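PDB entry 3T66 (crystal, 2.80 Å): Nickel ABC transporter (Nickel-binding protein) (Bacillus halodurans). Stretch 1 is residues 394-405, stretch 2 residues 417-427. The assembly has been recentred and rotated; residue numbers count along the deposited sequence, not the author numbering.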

# COMPACT_ATOMS: atom_id res chain seq x y z
N ALA A 394 -5.21 7.04 -6.40
CA ALA A 394 -6.13 5.95 -6.45
C ALA A 394 -6.60 5.71 -7.84
O ALA A 394 -7.43 4.83 -8.03
CB ALA A 394 -7.28 6.21 -5.58
N GLY A 395 -6.08 6.48 -8.80
CA GLY A 395 -6.50 6.35 -10.22
C GLY A 395 -6.37 4.98 -10.88
O GLY A 395 -7.27 4.56 -11.60
N TYR A 396 -5.25 4.29 -10.64
CA TYR A 396 -5.07 2.95 -11.14
C TYR A 396 -6.09 2.04 -10.50
O TYR A 396 -6.76 1.29 -11.19
CB TYR A 396 -3.66 2.38 -10.97
CG TYR A 396 -3.63 0.93 -11.44
CD1 TYR A 396 -3.34 0.59 -12.79
CD2 TYR A 396 -3.97 -0.13 -10.55
CE1 TYR A 396 -3.36 -0.73 -13.23
CE2 TYR A 396 -4.00 -1.45 -10.97
CZ TYR A 396 -3.69 -1.74 -12.30
OH TYR A 396 -3.74 -3.07 -12.66
N TYR A 397 -6.22 2.07 -9.19
CA TYR A 397 -7.12 1.12 -8.55
C TYR A 397 -8.54 1.24 -9.09
O TYR A 397 -9.22 0.24 -9.41
CB TYR A 397 -7.14 1.38 -7.06
CG TYR A 397 -8.31 0.78 -6.38
CD1 TYR A 397 -8.40 -0.60 -6.23
CD2 TYR A 397 -9.33 1.58 -5.86
CE1 TYR A 397 -9.47 -1.20 -5.56
CE2 TYR A 397 -10.44 1.01 -5.19
CZ TYR A 397 -10.50 -0.40 -5.03
OH TYR A 397 -11.57 -0.99 -4.36
N LEU A 398 -9.00 2.48 -9.15
CA LEU A 398 -10.39 2.72 -9.39
C LEU A 398 -10.64 2.31 -10.78
O LEU A 398 -11.54 1.53 -11.05
CB LEU A 398 -10.73 4.18 -9.23
CG LEU A 398 -10.87 4.61 -7.79
CD1 LEU A 398 -10.94 6.11 -7.74
CD2 LEU A 398 -12.08 3.99 -7.17
N ASN A 399 -9.84 2.83 -11.69
CA ASN A 399 -10.02 2.45 -13.05
C ASN A 399 -10.00 0.92 -13.21
O ASN A 399 -10.90 0.32 -13.83
CB ASN A 399 -9.00 3.10 -13.94
CG ASN A 399 -9.43 3.08 -15.37
OD1 ASN A 399 -10.14 3.98 -15.84
ND2 ASN A 399 -9.03 2.04 -16.09
N ALA A 400 -9.00 0.28 -12.60
CA ALA A 400 -8.84 -1.14 -12.76
C ALA A 400 -10.06 -1.91 -12.24
O ALA A 400 -10.48 -2.91 -12.83
CB ALA A 400 -7.60 -1.61 -12.08
N THR A 401 -10.67 -1.44 -11.17
CA THR A 401 -11.67 -2.28 -10.52
C THR A 401 -13.14 -1.94 -10.87
O THR A 401 -14.08 -2.74 -10.65
CB THR A 401 -11.42 -2.27 -9.01
OG1 THR A 401 -10.02 -2.50 -8.79
CG2 THR A 401 -12.22 -3.31 -8.32
N TYR A 402 -13.33 -0.75 -11.44
CA TYR A 402 -14.66 -0.20 -11.58
C TYR A 402 -15.02 0.21 -12.99
O TYR A 402 -16.17 0.15 -13.36
CB TYR A 402 -14.79 1.00 -10.65
CG TYR A 402 -14.71 0.60 -9.22
CD1 TYR A 402 -15.76 -0.11 -8.62
CD2 TYR A 402 -13.58 0.90 -8.45
CE1 TYR A 402 -15.71 -0.50 -7.30
CE2 TYR A 402 -13.51 0.52 -7.13
CZ TYR A 402 -14.58 -0.19 -6.55
OH TYR A 402 -14.55 -0.58 -5.23
N HIS A 403 -14.04 0.63 -13.78
CA HIS A 403 -14.37 1.03 -15.13
C HIS A 403 -14.71 -0.20 -15.97
O HIS A 403 -14.05 -1.21 -15.85
CB HIS A 403 -13.26 1.83 -15.75
CG HIS A 403 -13.60 2.34 -17.10
ND1 HIS A 403 -13.74 1.51 -18.19
CD2 HIS A 403 -13.85 3.59 -17.54
CE1 HIS A 403 -14.06 2.23 -19.25
NE2 HIS A 403 -14.13 3.50 -18.88
N PRO A 404 -15.77 -0.12 -16.81
CA PRO A 404 -16.13 -1.21 -17.76
C PRO A 404 -14.91 -1.90 -18.39
O PRO A 404 -14.87 -3.11 -18.45
CB PRO A 404 -16.93 -0.47 -18.85
CG PRO A 404 -17.43 0.83 -18.20
CD PRO A 404 -16.78 0.96 -16.83
N THR A 405 -13.92 -1.12 -18.82
CA THR A 405 -12.72 -1.62 -19.49
C THR A 405 -11.68 -2.17 -18.50
O THR A 405 -10.66 -2.72 -18.89
CB THR A 405 -12.08 -0.48 -20.34
N GLU A 417 -22.82 6.43 -14.17
CA GLU A 417 -22.48 7.59 -13.32
C GLU A 417 -21.01 7.52 -12.83
O GLU A 417 -20.21 8.40 -13.14
CB GLU A 417 -23.49 7.78 -12.17
CG GLU A 417 -22.93 8.51 -10.96
CD GLU A 417 -23.99 9.16 -10.07
OE1 GLU A 417 -23.79 10.34 -9.74
OE2 GLU A 417 -25.02 8.51 -9.70
N LEU A 418 -20.67 6.44 -12.12
CA LEU A 418 -19.29 6.07 -11.80
C LEU A 418 -18.30 6.15 -12.98
O LEU A 418 -17.29 6.85 -12.90
CB LEU A 418 -19.24 4.66 -11.20
CG LEU A 418 -17.92 4.22 -10.58
CD1 LEU A 418 -17.37 5.24 -9.61
CD2 LEU A 418 -18.13 2.93 -9.83
N THR A 419 -18.58 5.44 -14.04
CA THR A 419 -17.78 5.56 -15.21
C THR A 419 -17.59 7.02 -15.60
O THR A 419 -16.51 7.44 -16.08
CB THR A 419 -18.38 4.77 -16.29
OG1 THR A 419 -18.45 3.42 -15.81
CG2 THR A 419 -17.53 4.89 -17.61
N GLY A 420 -18.63 7.81 -15.35
CA GLY A 420 -18.56 9.25 -15.60
C GLY A 420 -17.34 9.83 -14.90
O GLY A 420 -16.47 10.47 -15.50
N ILE A 421 -17.26 9.56 -13.60
CA ILE A 421 -16.28 10.20 -12.77
C ILE A 421 -14.92 9.70 -13.18
O ILE A 421 -14.01 10.48 -13.43
CB ILE A 421 -16.56 9.93 -11.30
CG1 ILE A 421 -17.99 10.36 -10.97
CG2 ILE A 421 -15.59 10.71 -10.46
CD1 ILE A 421 -18.47 9.95 -9.60
N ILE A 422 -14.80 8.38 -13.29
CA ILE A 422 -13.50 7.78 -13.57
C ILE A 422 -12.97 8.35 -14.87
O ILE A 422 -11.82 8.74 -14.94
CB ILE A 422 -13.49 6.22 -13.51
CG1 ILE A 422 -13.81 5.78 -12.08
CG2 ILE A 422 -12.14 5.67 -14.00
CD1 ILE A 422 -14.41 4.38 -11.95
N ASP A 423 -13.84 8.46 -15.85
CA ASP A 423 -13.52 9.22 -17.05
C ASP A 423 -12.94 10.64 -16.82
O ASP A 423 -11.84 10.93 -17.34
CB ASP A 423 -14.74 9.26 -17.98
CG ASP A 423 -15.04 7.92 -18.63
OD1 ASP A 423 -14.25 6.98 -18.36
OD2 ASP A 423 -16.03 7.80 -19.39
N GLU A 424 -13.62 11.53 -16.09
CA GLU A 424 -13.02 12.86 -15.91
C GLU A 424 -11.69 12.64 -15.24
O GLU A 424 -10.68 13.19 -15.68
CB GLU A 424 -13.87 13.89 -15.12
N LEU A 425 -11.72 11.78 -14.20
CA LEU A 425 -10.53 11.53 -13.38
C LEU A 425 -9.35 11.14 -14.23
O LEU A 425 -8.29 11.66 -13.98
CB LEU A 425 -10.76 10.51 -12.27
CG LEU A 425 -9.52 10.24 -11.38
CD1 LEU A 425 -9.11 11.43 -10.58
CD2 LEU A 425 -9.69 9.06 -10.44
N ASN A 426 -9.53 10.26 -15.23
CA ASN A 426 -8.42 9.84 -16.11
C ASN A 426 -7.98 10.95 -17.09
O ASN A 426 -6.93 10.88 -17.70
CB ASN A 426 -8.74 8.55 -16.91
CG ASN A 426 -9.19 7.34 -16.03
OD1 ASN A 426 -8.88 7.23 -14.83
ND2 ASN A 426 -9.94 6.42 -16.67
N ARG A 427 -8.79 11.98 -17.24
CA ARG A 427 -8.43 13.09 -18.10
C ARG A 427 -8.02 14.28 -17.23
O ARG A 427 -8.11 15.43 -17.69
CB ARG A 427 -9.62 13.47 -19.01

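The helix of stretch 1 and the helix of stretch 2 pack in a roughly antiparallel way. Their directions differ by 143° and their axes approach to 10.3 Å. The contact buries 464 Å², counted over both sides. Because the helices run in opposing senses, the start of stretch 2 meets the end of stretch 1.

Glu 417 is exposed and takes no part. Leu 418 points toward stretch 1 and is buried. Its CD2 lies 3.9 Å from Tyr 402 CB, an apolar contact. The tyrosine sets out toward stretch 2, but its end leads away. Its base therefore serves the packing, while its OH donates a hydrogen bond to Tyr 397 OH, 3.1 Å away within stretch 1.

Thr 419 lies beside the residues that follow the first helix. Its CA is 5.7 Å from His 403 CA. A short side chain suits this close approach. Thr 419 OG1 comes within 3.1 Å of Pro 404 CD, and Thr 419 CG2 lies 3.9 Å from His 403 NE2. The OG1 hydrogen-bonds elsewhere in the structure; its approach to Pro 404 CD is a close contact. Gly 420 and Ile 421 do not contact stretch 1.

Ile 422 is the centre of the contact. It points toward stretch 1, and the other stretch covers 75 Å² of it, the largest share of any residue here. Its CD1 is 3.6 Å from Tyr 402 CB and 4.1 Å from Leu 398 O. Its CG1 is 4.5 Å from Leu 398 CB. The CG2 branch lies 3.2 Å from Asn 399 OD1 and also sits at the edge of the His 403 ring. A branched apolar side chain can thus touch several neighbours at once.

Asp 423 starts sideways, but its end comes nearer. Its OD1 is 3.5 Å from His 403 CD2, at the ring edge. The histidine has chi1 in t, and its ND1 accepts a hydrogen bond from Thr 405 N at 2.7 Å. The modelled atoms of Glu 424 make no contact with stretch 1.

Leu 425 returns to the buried side. Its CD2 lies 4.2 Å from Leu 398 CD1 and 4.2 Å from Gly 395 CA. The glycine has no side chain, and it meets the leucine methyl through its CA.

Asn 426 supplies the one hydrogen bond between the stretches. Its ND2 donates to Asn 399 OD1 at 2.6 Å, with an angle of 150°. Both residues are partly exposed, and their amides pair a donor with an acceptor beside the apolar packing. The modelled atoms of Arg 427 make no contact with stretch 1.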